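Local atomic coordinates of putative cell invasion protein with MAC/Perforin domain (PDB entry 3KK7), a protein that is of unknown function but carries a membrane-attack complex/perforin (MACPF) domain, and so may act on membranes like the pore-forming members of that family. Residues S67-F72 with M335-D340; D54-S59 with T214-G219; K118-T123 with G341-I346; Y60-G65 with Y208-L213. All blocks are in the same frame, centred on the assembly; numbering follows the deposited sequence.

Interaction 1: S67-F72 with M335-D340; sequences SIIGDF and MIDLQD
Residues 69-72 run roughly antiparallel to 335-338, 155° apart, and come closest where the CA atoms of Gly70 and Asp337 stand 3.8 Å from each other. Gly70 sits in a type II turn from Ile68 to Asp71. The strand backbone at Asp337 and Leu338 fills the place a side chain would need here, and Leu338 lays CG against Gly70 CA at 3.5 Å. Leu338 CD1 meets Ile69 CG2 at 3.6 Å, the two side chains crossing at about a right angle. Farther along the strand, selenomethionine Met335, CG anti to the backbone N (chi1 176°), bends at its selenium so that CE lies 3.3 Å from Gly70 O and also touches Asp71 O. Phe72 packs CB on Met335 CB at 3.9 Å, and its N gives a weak bond to Met335 O at 3.4 Å, an oxygen that also lies in plane at the ring edge. Asp337 OD1 takes the N-H of Leu338, while OD2 forms a salt bridge with Lys104. One weak backbone bond thus joins loop and MACPF sheet strand directly, and the rest is side-chain packing, with Arg221 bridging the carbonyl oxygens of Ile69 and Ile336.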
loop_
_atom_site.group_PDB
_atom_site.type_symbol
_atom_site.label_atom_id
_atom_site.label_comp_id
_atom_site.label_asym_id
_atom_site.label_seq_id
_atom_site.Cartn_x
_atom_site.Cartn_y
_atom_site.Cartn_z
ATOM N N SER A 67 -3.654 14.916 -2.678
ATOM C CA SER A 67 -4.112 14.980 -1.278
ATOM C C SER A 67 -5.598 15.320 -1.167
ATOM O O SER A 67 -6.113 15.476 -0.072
ATOM C CB SER A 67 -3.278 15.939 -0.415
ATOM O OG SER A 67 -3.801 17.245 -0.471
ATOM N N ILE A 68 -6.289 15.424 -2.307
ATOM C CA ILE A 68 -7.730 15.554 -2.315
ATOM C C ILE A 68 -8.266 14.130 -2.368
ATOM O O ILE A 68 -8.014 13.383 -3.309
ATOM C CB ILE A 68 -8.245 16.362 -3.480
ATOM C CG1 ILE A 68 -7.553 17.731 -3.542
ATOM C CG2 ILE A 68 -9.743 16.561 -3.329
ATOM C CD1 ILE A 68 -7.852 18.666 -2.375
ATOM N N ILE A 69 -8.997 13.776 -1.317
ATOM C CA ILE A 69 -9.529 12.433 -1.129
ATOM C C ILE A 69 -10.528 12.092 -2.234
ATOM O O ILE A 69 -11.525 12.791 -2.415
ATOM C CB ILE A 69 -10.251 12.315 0.222
ATOM C CG1 ILE A 69 -9.299 12.639 1.379
ATOM C CG2 ILE A 69 -10.846 10.906 0.388
ATOM C CD1 ILE A 69 -10.030 13.072 2.637
ATOM N N GLY A 70 -10.246 11.017 -2.956
ATOM C CA GLY A 70 -11.140 10.546 -4.006
ATOM C C GLY A 70 -10.968 11.201 -5.366
ATOM O O GLY A 70 -11.698 10.881 -6.300
ATOM N N ASP A 71 -9.994 12.105 -5.468
ATOM C CA ASP A 71 -9.638 12.797 -6.701
ATOM C C ASP A 71 -9.153 11.771 -7.745
ATOM O O ASP A 71 -8.207 11.035 -7.490
ATOM C CB ASP A 71 -8.532 13.819 -6.350
ATOM C CG ASP A 71 -7.999 14.620 -7.548
ATOM O OD1 ASP A 71 -8.296 14.312 -8.727
ATOM O OD2 ASP A 71 -7.240 15.579 -7.268
ATOM N N PHE A 72 -9.783 11.774 -8.921
ATOM C CA PHE A 72 -9.448 10.859 -9.998
ATOM C C PHE A 72 -7.981 10.913 -10.403
ATOM O O PHE A 72 -7.432 9.905 -10.820
ATOM C CB PHE A 72 -10.339 11.091 -11.228
ATOM C CG PHE A 72 -9.991 12.311 -12.015
ATOM C CD1 PHE A 72 -9.055 12.243 -13.042
ATOM C CD2 PHE A 72 -10.590 13.526 -11.739
ATOM C CE1 PHE A 72 -8.727 13.367 -13.793
ATOM C CE2 PHE A 72 -10.255 14.672 -12.481
ATOM C CZ PHE A 72 -9.321 14.588 -13.509
HETATM N N MSE A 335 -14.352 10.170 -11.364
HETATM C CA MSE A 335 -14.303 9.809 -9.947
HETATM C C MSE A 335 -14.121 11.082 -9.104
HETATM O O MSE A 335 -13.181 11.823 -9.331
HETATM C CB MSE A 335 -13.150 8.852 -9.678
HETATM C CG MSE A 335 -12.960 8.500 -8.198
HETATM SE SE MSE A 335 -11.598 7.140 -8.030
HETATM C CE MSE A 335 -10.174 8.123 -7.149
ATOM N N ILE A 336 -15.004 11.309 -8.126
ATOM C CA ILE A 336 -14.979 12.531 -7.335
ATOM C C ILE A 336 -14.828 12.398 -5.804
ATOM O O ILE A 336 -14.560 13.399 -5.131
ATOM C CB ILE A 336 -16.208 13.375 -7.633
ATOM C CG1 ILE A 336 -17.484 12.629 -7.259
ATOM C CG2 ILE A 336 -16.208 13.768 -9.083
ATOM C CD1 ILE A 336 -18.715 13.524 -7.179
ATOM N N ASP A 337 -14.998 11.200 -5.247
ATOM C CA ASP A 337 -14.869 10.997 -3.785
ATOM C C ASP A 337 -14.894 9.510 -3.526
ATOM O O ASP A 337 -15.186 8.729 -4.432
ATOM C CB ASP A 337 -16.011 11.675 -3.004
ATOM C CG ASP A 337 -15.560 12.265 -1.648
ATOM O OD1 ASP A 337 -14.645 11.667 -1.028
ATOM O OD2 ASP A 337 -16.135 13.309 -1.198
ATOM N N LEU A 338 -14.602 9.122 -2.294
ATOM C CA LEU A 338 -14.495 7.718 -1.926
ATOM C C LEU A 338 -15.627 7.317 -0.968
ATOM O O LEU A 338 -16.080 8.111 -0.163
ATOM C CB LEU A 338 -13.144 7.449 -1.263
ATOM C CG LEU A 338 -11.898 7.682 -2.123
ATOM C CD1 LEU A 338 -10.636 7.666 -1.273
ATOM C CD2 LEU A 338 -11.781 6.644 -3.247
ATOM N N GLN A 339 -16.080 6.073 -1.098
ATOM C CA GLN A 339 -17.017 5.475 -0.176
ATOM C C GLN A 339 -16.268 5.080 1.065
ATOM O O GLN A 339 -15.072 4.811 1.011
ATOM C CB GLN A 339 -17.610 4.197 -0.770
ATOM C CG GLN A 339 -18.506 4.422 -1.939
ATOM C CD GLN A 339 -19.100 3.124 -2.463
ATOM O OE1 GLN A 339 -19.448 2.216 -1.681
ATOM N NE2 GLN A 339 -19.265 3.045 -3.795
ATOM N N ASP A 340 -16.973 5.016 2.183
ATOM C CA ASP A 340 -16.352 4.515 3.394
ATOM C C ASP A 340 -15.848 3.110 3.078
ATOM O O ASP A 340 -16.552 2.298 2.475
ATOM C CB ASP A 340 -17.331 4.476 4.566
ATOM C CG ASP A 340 -17.763 5.866 5.040
ATOM O OD1 ASP A 340 -17.283 6.897 4.535
ATOM O OD2 ASP A 340 -18.622 5.915 5.938
#

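Interaction 2: D54-S59 with T214-G219; sequences DFLGCS and TGYYTG
Two aromatic side chains cross at about a right angle: the hydroxyl of Tyr216 comes up to the edge of the Phe55 ring, in its plane, while Leu56 CA lies in plane at the edge of the Tyr216 ring. Phe55 CB and Leu56 CD1 approach the tyrosine obliquely, at 3.7 Å from Tyr216 CZ and 3.6 Å from Tyr216 CE2 respectively. Leu56 gets there with CG anti to its backbone N (chi1 -153°), which also carries CD1 to 3.7 Å from Thr214 O. Tyr216 takes the crowded first torsion, CG between N and the carbonyl carbon (chi1 62°), and so reaches from strand 211-218 into the turn Phe55-Cys58. There Tyr216 OH accepts a weak bond from Phe55 N, 3.3 Å long and bent to 130°; its stronger polar partner is Ala52 O, just upstream. A phenylalanine here, lacking the hydroxyl that meets Ala52 O and Phe55 N, would probably hold the chain before strand 58-60 less firmly. Met335 on the neighbouring strand touches both side chains. One buried hydroxyl thus bridges two backbone groups of the chain leading into strand 58-60, tying that approach to the central MACPF sheet.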
loop_
_atom_site.group_PDB
_atom_site.type_symbol
_atom_site.label_atom_id
_atom_site.label_comp_id
_atom_site.label_asym_id
_atom_site.label_seq_id
_atom_site.Cartn_x
_atom_site.Cartn_y
_atom_site.Cartn_z
ATOM N N ASP A 54 -13.847 3.086 -15.193
ATOM C CA ASP A 54 -12.519 2.477 -15.342
ATOM C C ASP A 54 -11.584 2.668 -14.148
ATOM O O ASP A 54 -10.490 2.163 -14.196
ATOM C CB ASP A 54 -11.782 3.029 -16.585
ATOM C CG ASP A 54 -12.455 2.683 -17.900
ATOM O OD1 ASP A 54 -12.867 1.517 -18.114
ATOM O OD2 ASP A 54 -12.510 3.593 -18.745
ATOM N N PHE A 55 -11.953 3.409 -13.106
ATOM C CA PHE A 55 -11.022 3.570 -11.977
ATOM C C PHE A 55 -11.047 2.381 -11.024
ATOM O O PHE A 55 -10.157 2.235 -10.199
ATOM C CB PHE A 55 -11.288 4.852 -11.199
ATOM C CG PHE A 55 -11.141 6.065 -12.023
ATOM C CD1 PHE A 55 -9.902 6.552 -12.316
ATOM C CD2 PHE A 55 -12.240 6.695 -12.554
ATOM C CE1 PHE A 55 -9.754 7.661 -13.125
ATOM C CE2 PHE A 55 -12.096 7.827 -13.366
ATOM C CZ PHE A 55 -10.856 8.298 -13.653
ATOM N N LEU A 56 -12.060 1.535 -11.144
ATOM C CA LEU A 56 -12.236 0.452 -10.206
ATOM C C LEU A 56 -11.091 -0.538 -10.349
ATOM O O LEU A 56 -10.688 -0.856 -11.446
ATOM C CB LEU A 56 -13.578 -0.239 -10.446
ATOM C CG LEU A 56 -14.197 -0.913 -9.220
ATOM C CD1 LEU A 56 -14.526 0.093 -8.136
ATOM C CD2 LEU A 56 -15.461 -1.685 -9.674
ATOM N N GLY A 57 -10.550 -0.982 -9.225
ATOM C CA GLY A 57 -9.441 -1.936 -9.212
ATOM C C GLY A 57 -8.080 -1.351 -9.552
ATOM O O GLY A 57 -7.108 -2.114 -9.750
ATOM N N CYS A 58 -8.014 -0.020 -9.655
ATOM C CA CYS A 58 -6.745 0.674 -9.839
ATOM C C CYS A 58 -6.129 1.060 -8.527
ATOM O O CYS A 58 -6.816 1.228 -7.524
ATOM C CB CYS A 58 -6.879 1.951 -10.672
ATOM S SG CYS A 58 -7.237 1.571 -12.371
ATOM N N SER A 59 -4.818 1.221 -8.561
ATOM C CA SER A 59 -4.109 1.722 -7.412
ATOM C C SER A 59 -4.476 3.198 -7.211
ATOM O O SER A 59 -4.891 3.908 -8.148
ATOM C CB SER A 59 -2.617 1.569 -7.628
ATOM O OG SER A 59 -2.241 2.338 -8.760
ATOM N N THR A 214 -11.862 0.132 -4.468
ATOM C CA THR A 214 -12.981 -0.802 -4.427
ATOM C C THR A 214 -14.350 -0.122 -4.315
ATOM O O THR A 214 -15.382 -0.757 -4.628
ATOM C CB THR A 214 -12.880 -1.757 -3.213
ATOM O OG1 THR A 214 -12.943 -0.996 -1.998
ATOM C CG2 THR A 214 -11.599 -2.579 -3.234
ATOM N N GLY A 215 -14.378 1.136 -3.847
ATOM C CA GLY A 215 -15.649 1.870 -3.652
ATOM C C GLY A 215 -15.544 3.388 -3.790
ATOM O O GLY A 215 -14.956 4.066 -2.962
ATOM N N TYR A 216 -16.124 3.949 -4.841
ATOM C CA TYR A 216 -16.062 5.390 -5.028
ATOM C C TYR A 216 -17.341 5.956 -5.573
ATOM O O TYR A 216 -18.253 5.207 -5.910
ATOM C CB TYR A 216 -14.897 5.767 -5.937
ATOM C CG TYR A 216 -14.899 5.244 -7.371
ATOM C CD1 TYR A 216 -15.467 5.976 -8.409
ATOM C CD2 TYR A 216 -14.237 4.047 -7.692
ATOM C CE1 TYR A 216 -15.400 5.526 -9.728
ATOM C CE2 TYR A 216 -14.178 3.573 -8.994
ATOM C CZ TYR A 216 -14.753 4.311 -10.020
ATOM O OH TYR A 216 -14.669 3.805 -11.321
ATOM N N TYR A 217 -17.397 7.289 -5.639
ATOM C CA TYR A 217 -18.524 8.003 -6.228
ATOM C C TYR A 217 -18.106 8.661 -7.519
ATOM O O TYR A 217 -16.935 8.992 -7.700
ATOM C CB TYR A 217 -19.024 9.065 -5.275
ATOM C CG TYR A 217 -19.589 8.507 -4.000
ATOM C CD1 TYR A 217 -20.888 8.031 -3.951
ATOM C CD2 TYR A 217 -18.822 8.453 -2.838
ATOM C CE1 TYR A 217 -21.411 7.540 -2.779
ATOM C CE2 TYR A 217 -19.334 7.963 -1.670
ATOM C CZ TYR A 217 -20.628 7.504 -1.652
ATOM O OH TYR A 217 -21.141 7.004 -0.509
ATOM N N THR A 218 -19.067 8.823 -8.434
ATOM C CA THR A 218 -18.827 9.547 -9.676
ATOM C C THR A 218 -19.698 10.763 -9.781
ATOM O O THR A 218 -20.801 10.802 -9.221
ATOM C CB THR A 218 -19.106 8.712 -10.920
ATOM O OG1 THR A 218 -20.468 8.271 -10.901
ATOM C CG2 THR A 218 -18.139 7.545 -10.999
ATOM N N GLY A 219 -19.197 11.742 -10.523
ATOM C CA GLY A 219 -19.930 12.951 -10.798
ATOM C C GLY A 219 -19.003 14.084 -11.170
ATOM O O GLY A 219 -18.082 13.891 -11.963
#

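Interaction 3: K118-T123 with G341-I346; sequences KTFTKT and GGLYPI
Thr123 holds OG1 in the crowded position between its backbone N and carbonyl carbon (chi1 75°), which turns the hydroxyl back on its own segment. Thr123 OG1 donates to Phe120 O at 2.7 Å, in the carbonyl plane, and the same oxygen also accepts Thr123 N, so two donors from one residue grip it and fix the short 3-10 turn 121-123. Thr123 OG1 also lies against carbon, 3.5 Å from Leu343 CD1. Leu343 lies alongside Thr123, pointing the same way; its CG is anti to the carbonyl carbon (chi1 -66°) and the chain continues extended through chi2, so that CD1 rests against both the threonine hydroxyl and the ring of Phe120. Phe120 swings CG anti to its backbone N (chi1 176°) and crosses the leucine at about a right angle, with Phe120 CE1 3.7 Å from Leu343 CD1; Phe135 of helix 133-146 stacks on the same ring. These side chains join the loop after strand 93-108 to strand 343-345, which pairs with strand 211-218 in the central antiparallel sheet of the MACPF domain, where Leu343 also touches Phe211 and Leu213. Gly341 N reaches Lys122 O at 2.9 Å on a lone pair, and Leu343 N reaches Thr123 O at 2.9 Å, nearly along the C=O axis. Gly341, at positive phi, turns the chain between them. Gly342 N is as near Thr123 O but badly angled for a bond; Gly342 O accepts from Thr214 N and Gly215 N of the neighbouring chain segment.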
loop_
_atom_site.group_PDB
_atom_site.type_symbol
_atom_site.label_atom_id
_atom_site.label_comp_id
_atom_site.label_asym_id
_atom_site.label_seq_id
_atom_site.Cartn_x
_atom_site.Cartn_y
_atom_site.Cartn_z
ATOM N N LYS A 118 -11.976 12.278 10.699
ATOM C CA LYS A 118 -11.596 11.012 10.112
ATOM C C LYS A 118 -11.978 10.893 8.627
ATOM O O LYS A 118 -12.306 9.813 8.139
ATOM C CB LYS A 118 -12.222 9.882 10.938
ATOM C CG LYS A 118 -11.664 9.776 12.336
ATOM C CD LYS A 118 -12.078 8.438 12.956
ATOM C CE LYS A 118 -11.303 8.117 14.250
ATOM N NZ LYS A 118 -12.073 7.101 15.044
ATOM N N THR A 119 -11.871 12.005 7.905
ATOM C CA THR A 119 -12.318 12.072 6.514
ATOM C C THR A 119 -11.627 11.025 5.618
ATOM O O THR A 119 -12.305 10.296 4.860
ATOM C CB THR A 119 -12.143 13.513 5.939
ATOM O OG1 THR A 119 -12.746 14.462 6.844
ATOM C CG2 THR A 119 -12.773 13.638 4.542
ATOM N N PHE A 120 -10.295 10.968 5.705
ATOM C CA PHE A 120 -9.505 9.958 4.968
ATOM C C PHE A 120 -9.558 8.587 5.643
ATOM O O PHE A 120 -9.772 7.578 4.971
ATOM C CB PHE A 120 -8.047 10.388 4.800
ATOM C CG PHE A 120 -7.201 9.356 4.139
ATOM C CD1 PHE A 120 -7.516 8.901 2.887
ATOM C CD2 PHE A 120 -6.115 8.803 4.785
ATOM C CE1 PHE A 120 -6.750 7.918 2.274
ATOM C CE2 PHE A 120 -5.359 7.813 4.177
ATOM C CZ PHE A 120 -5.680 7.381 2.920
ATOM N N THR A 121 -9.402 8.572 6.970
ATOM C CA THR A 121 -9.383 7.349 7.756
ATOM C C THR A 121 -10.518 6.404 7.429
ATOM O O THR A 121 -10.318 5.193 7.262
ATOM C CB THR A 121 -9.447 7.687 9.241
ATOM O OG1 THR A 121 -8.271 8.434 9.581
ATOM C CG2 THR A 121 -9.578 6.421 10.122
ATOM N N LYS A 122 -11.720 6.952 7.332
ATOM C CA LYS A 122 -12.894 6.112 7.131
ATOM C C LYS A 122 -13.035 5.587 5.714
ATOM O O LYS A 122 -13.852 4.695 5.503
ATOM C CB LYS A 122 -14.159 6.836 7.558
ATOM C CG LYS A 122 -14.613 7.939 6.644
ATOM C CD LYS A 122 -15.741 8.718 7.349
ATOM C CE LYS A 122 -16.321 9.809 6.481
ATOM N NZ LYS A 122 -17.573 10.361 7.093
ATOM N N THR A 123 -12.265 6.137 4.759
ATOM C CA THR A 123 -12.211 5.595 3.391
ATOM C C THR A 123 -11.414 4.286 3.286
ATOM O O THR A 123 -11.585 3.539 2.349
ATOM C CB THR A 123 -11.606 6.573 2.360
ATOM O OG1 THR A 123 -10.178 6.633 2.516
ATOM C CG2 THR A 123 -12.216 7.926 2.478
ATOM N N GLY A 341 -14.615 2.828 3.461
ATOM C CA GLY A 341 -14.022 1.542 3.147
ATOM C C GLY A 341 -13.835 1.271 1.659
ATOM O O GLY A 341 -13.757 0.115 1.268
ATOM N N GLY A 342 -13.757 2.332 0.843
ATOM C CA GLY A 342 -13.549 2.214 -0.607
ATOM C C GLY A 342 -12.103 2.012 -1.046
ATOM O O GLY A 342 -11.830 1.935 -2.237
ATOM N N LEU A 343 -11.172 1.981 -0.084
ATOM C CA LEU A 343 -9.744 1.742 -0.346
ATOM C C LEU A 343 -9.279 0.509 0.423
ATOM O O LEU A 343 -9.412 0.444 1.628
ATOM C CB LEU A 343 -8.868 2.943 0.051
ATOM C CG LEU A 343 -8.994 4.260 -0.708
ATOM C CD1 LEU A 343 -8.114 5.321 -0.038
ATOM C CD2 LEU A 343 -8.627 4.080 -2.165
ATOM N N TYR A 344 -8.707 -0.448 -0.292
ATOM C CA TYR A 344 -8.219 -1.690 0.281
ATOM C C TYR A 344 -6.719 -1.743 0.164
ATOM O O TYR A 344 -6.164 -1.296 -0.824
ATOM C CB TYR A 344 -8.834 -2.885 -0.465
ATOM C CG TYR A 344 -10.087 -3.395 0.202
ATOM C CD1 TYR A 344 -11.175 -2.552 0.396
ATOM C CD2 TYR A 344 -10.172 -4.711 0.676
ATOM C CE1 TYR A 344 -12.306 -2.996 1.031
ATOM C CE2 TYR A 344 -11.323 -5.169 1.320
ATOM C CZ TYR A 344 -12.371 -4.302 1.491
ATOM O OH TYR A 344 -13.507 -4.708 2.099
ATOM N N PRO A 345 -6.048 -2.293 1.164
ATOM C CA PRO A 345 -4.628 -2.404 1.038
ATOM C C PRO A 345 -4.234 -3.287 -0.125
ATOM O O PRO A 345 -4.912 -4.259 -0.408
ATOM C CB PRO A 345 -4.230 -3.117 2.333
ATOM C CG PRO A 345 -5.394 -3.932 2.687
ATOM C CD PRO A 345 -6.540 -3.035 2.336
ATOM N N ILE A 346 -3.116 -2.972 -0.762
ATOM C CA ILE A 346 -2.559 -3.822 -1.831
ATOM C C ILE A 346 -2.373 -5.240 -1.325
ATOM O O ILE A 346 -2.520 -6.196 -2.079
ATOM C CB ILE A 346 -1.217 -3.245 -2.362
ATOM C CG1 ILE A 346 -1.484 -1.926 -3.080
ATOM C CG2 ILE A 346 -0.530 -4.162 -3.342
ATOM C CD1 ILE A 346 -0.237 -1.168 -3.413
#

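Interaction 4: Y60-G65 with Y208-L213; sequences YAVENG and YGEFVL
Glu210 sets CG anti to its carbonyl carbon (chi1 -49°) and then kinks sharply at chi2 (95°), a bend that brings its carboxylate back over the chain at Val62 and Glu63. Both oxygens are used there on their syn lone pairs: Glu210 OE1 takes Val62 N at 2.9 Å and Glu210 OE2 takes Glu63 N at 3.0 Å, each nearly straight, so two successive N-H groups fix the carboxylate's rotation at the start of the type I turn Val62-Gly65. Val62 CB sits 3.5 Å from Glu210 OE2, and its CG2 comes to the edge of the Phe211 ring. A water gives protons to both Glu210 OE2 and Glu63 OE1, which would soften the repulsion of these like charges 4.6 Å apart; that closeness might also raise the proton affinity of one of them. An alanine here takes away the acceptor of Val62 N and Glu63 N and would probably loosen the turn. Tyr60, its CG anti to the backbone N (chi1 -178°), sends its ring obliquely across Leu213, CD2 to CD2 at 3.9 Å, and its hydroxyl on to Gly70 N. Gly209, with positive phi, ends helix 201-208 right against Ala61, where a side chain would strike Tyr60 O. Tyr60 O accepts Glu210 N at 3.1 Å and, weakly, Phe211 N, while Tyr60 N donates to Phe211 O at 2.7 Å. Two residues facing one across a hydrogen-bonded antiparallel pair make a classic beta bulge, here at the start of strand 211-218 where it pairs with strand 58-60 in the MACPF sheet.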
loop_
_atom_site.group_PDB
_atom_site.type_symbol
_atom_site.label_atom_id
_atom_site.label_comp_id
_atom_site.label_asym_id
_atom_site.label_seq_id
_atom_site.Cartn_x
_atom_site.Cartn_y
_atom_site.Cartn_z
ATOM N N TYR A 60 -4.310 3.637 -5.974
ATOM C CA TYR A 60 -4.632 4.966 -5.563
ATOM C C TYR A 60 -3.453 5.537 -4.762
ATOM O O TYR A 60 -2.926 4.863 -3.861
ATOM C CB TYR A 60 -5.917 4.945 -4.735
ATOM C CG TYR A 60 -6.330 6.318 -4.304
ATOM C CD1 TYR A 60 -5.854 6.879 -3.118
ATOM C CD2 TYR A 60 -7.164 7.081 -5.098
ATOM C CE1 TYR A 60 -6.217 8.174 -2.733
ATOM C CE2 TYR A 60 -7.539 8.360 -4.718
ATOM C CZ TYR A 60 -7.059 8.903 -3.545
ATOM O OH TYR A 60 -7.442 10.171 -3.219
ATOM N N ALA A 61 -3.061 6.776 -5.077
ATOM C CA ALA A 61 -1.865 7.408 -4.477
ATOM C C ALA A 61 -2.191 8.400 -3.373
ATOM O O ALA A 61 -2.851 9.414 -3.605
ATOM C CB ALA A 61 -1.061 8.116 -5.555
ATOM N N VAL A 62 -1.718 8.112 -2.172
ATOM C CA VAL A 62 -1.971 8.993 -1.033
ATOM C C VAL A 62 -0.784 9.952 -0.893
ATOM O O VAL A 62 -0.915 11.136 -1.172
ATOM C CB VAL A 62 -2.206 8.198 0.299
ATOM C CG1 VAL A 62 -2.330 9.152 1.504
ATOM C CG2 VAL A 62 -3.445 7.292 0.205
ATOM N N GLU A 63 0.377 9.410 -0.512
ATOM C CA GLU A 63 1.577 10.210 -0.233
ATOM C C GLU A 63 2.002 11.095 -1.373
ATOM O O GLU A 63 2.408 12.227 -1.161
ATOM C CB GLU A 63 2.767 9.300 0.108
ATOM C CG GLU A 63 3.999 10.040 0.662
ATOM C CD GLU A 63 5.074 9.084 1.192
ATOM O OE1 GLU A 63 5.154 7.917 0.772
ATOM O OE2 GLU A 63 5.847 9.499 2.064
ATOM N N ASN A 64 1.952 10.570 -2.584
ATOM C CA ASN A 64 2.425 11.300 -3.746
ATOM C C ASN A 64 1.303 11.785 -4.639
ATOM O O ASN A 64 1.500 11.983 -5.823
ATOM C CB ASN A 64 3.359 10.393 -4.551
ATOM C CG ASN A 64 4.647 10.048 -3.790
ATOM O OD1 ASN A 64 5.241 8.983 -4.017
ATOM N ND2 ASN A 64 5.089 10.945 -2.894
ATOM N N GLY A 65 0.110 11.960 -4.101
ATOM C CA GLY A 65 -1.018 12.415 -4.921
ATOM C C GLY A 65 -1.305 13.870 -4.663
ATOM O O GLY A 65 -0.515 14.575 -4.073
ATOM N N TYR A 208 2.794 2.708 -8.019
ATOM C CA TYR A 208 1.350 2.476 -7.950
ATOM C C TYR A 208 0.597 3.324 -6.911
ATOM O O TYR A 208 -0.556 3.682 -7.135
ATOM C CB TYR A 208 1.056 0.996 -7.658
ATOM C CG TYR A 208 1.178 0.135 -8.875
ATOM C CD1 TYR A 208 2.413 -0.302 -9.303
ATOM C CD2 TYR A 208 0.066 -0.189 -9.642
ATOM C CE1 TYR A 208 2.546 -1.081 -10.448
ATOM C CE2 TYR A 208 0.191 -0.969 -10.790
ATOM C CZ TYR A 208 1.433 -1.399 -11.177
ATOM O OH TYR A 208 1.591 -2.152 -12.282
ATOM N N GLY A 209 1.249 3.662 -5.794
ATOM C CA GLY A 209 0.534 4.142 -4.616
ATOM C C GLY A 209 0.317 3.002 -3.620
ATOM O O GLY A 209 0.888 1.915 -3.769
ATOM N N GLU A 210 -0.537 3.234 -2.625
ATOM C CA GLU A 210 -0.651 2.334 -1.493
ATOM C C GLU A 210 -1.931 1.520 -1.432
ATOM O O GLU A 210 -1.996 0.540 -0.700
ATOM C CB GLU A 210 -0.492 3.130 -0.191
ATOM C CG GLU A 210 0.744 4.099 -0.152
ATOM C CD GLU A 210 0.367 5.510 -0.559
ATOM O OE1 GLU A 210 -0.500 5.625 -1.432
ATOM O OE2 GLU A 210 0.878 6.505 -0.004
ATOM N N PHE A 211 -2.942 1.893 -2.206
ATOM C CA PHE A 211 -4.254 1.282 -2.057
ATOM C C PHE A 211 -4.924 0.946 -3.373
ATOM O O PHE A 211 -4.542 1.455 -4.438
ATOM C CB PHE A 211 -5.151 2.206 -1.258
ATOM C CG PHE A 211 -4.676 2.422 0.148
ATOM C CD1 PHE A 211 -4.923 1.474 1.118
ATOM C CD2 PHE A 211 -3.995 3.579 0.498
ATOM C CE1 PHE A 211 -4.475 1.658 2.411
ATOM C CE2 PHE A 211 -3.553 3.772 1.794
ATOM C CZ PHE A 211 -3.790 2.811 2.745
ATOM N N VAL A 212 -5.921 0.059 -3.291
ATOM C CA VAL A 212 -6.715 -0.313 -4.472
ATOM C C VAL A 212 -8.136 0.216 -4.337
ATOM O O VAL A 212 -8.781 0.053 -3.299
ATOM C CB VAL A 212 -6.721 -1.820 -4.700
ATOM C CG1 VAL A 212 -7.398 -2.142 -5.997
ATOM C CG2 VAL A 212 -5.320 -2.338 -4.707
ATOM N N LEU A 213 -8.615 0.866 -5.392
ATOM C CA LEU A 213 -9.983 1.411 -5.412
ATOM C C LEU A 213 -11.052 0.291 -5.512
ATOM O O LEU A 213 -11.135 -0.375 -6.522
ATOM C CB LEU A 213 -10.143 2.401 -6.593
ATOM C CG LEU A 213 -9.411 3.741 -6.412
ATOM C CD1 LEU A 213 -9.053 4.400 -7.757
ATOM C CD2 LEU A 213 -10.204 4.730 -5.520
HETATM O O HOH W 1 3.106 5.836 1.160
#

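In the fold
From the N terminus, residues 54-59 and 60-65 run on into 67-72, so three consecutive segments seek distant partners. Interaction 2 closes a loop of some 150 residues onto strand 211-218, and interaction 4, nested inside it, closes onto the beginning of the same strand. Interaction 1 reaches much further, to strand 334-338, and crosses both. Interaction 3 starts later, in the loop after strand 93-108, and ends on strand 343-345; it crosses all the others. The four contacts tie these early parts of the chain to the antiparallel MACPF sheet in which strand 211-218 lies beside strands 58-60, 334-338 and 343-345.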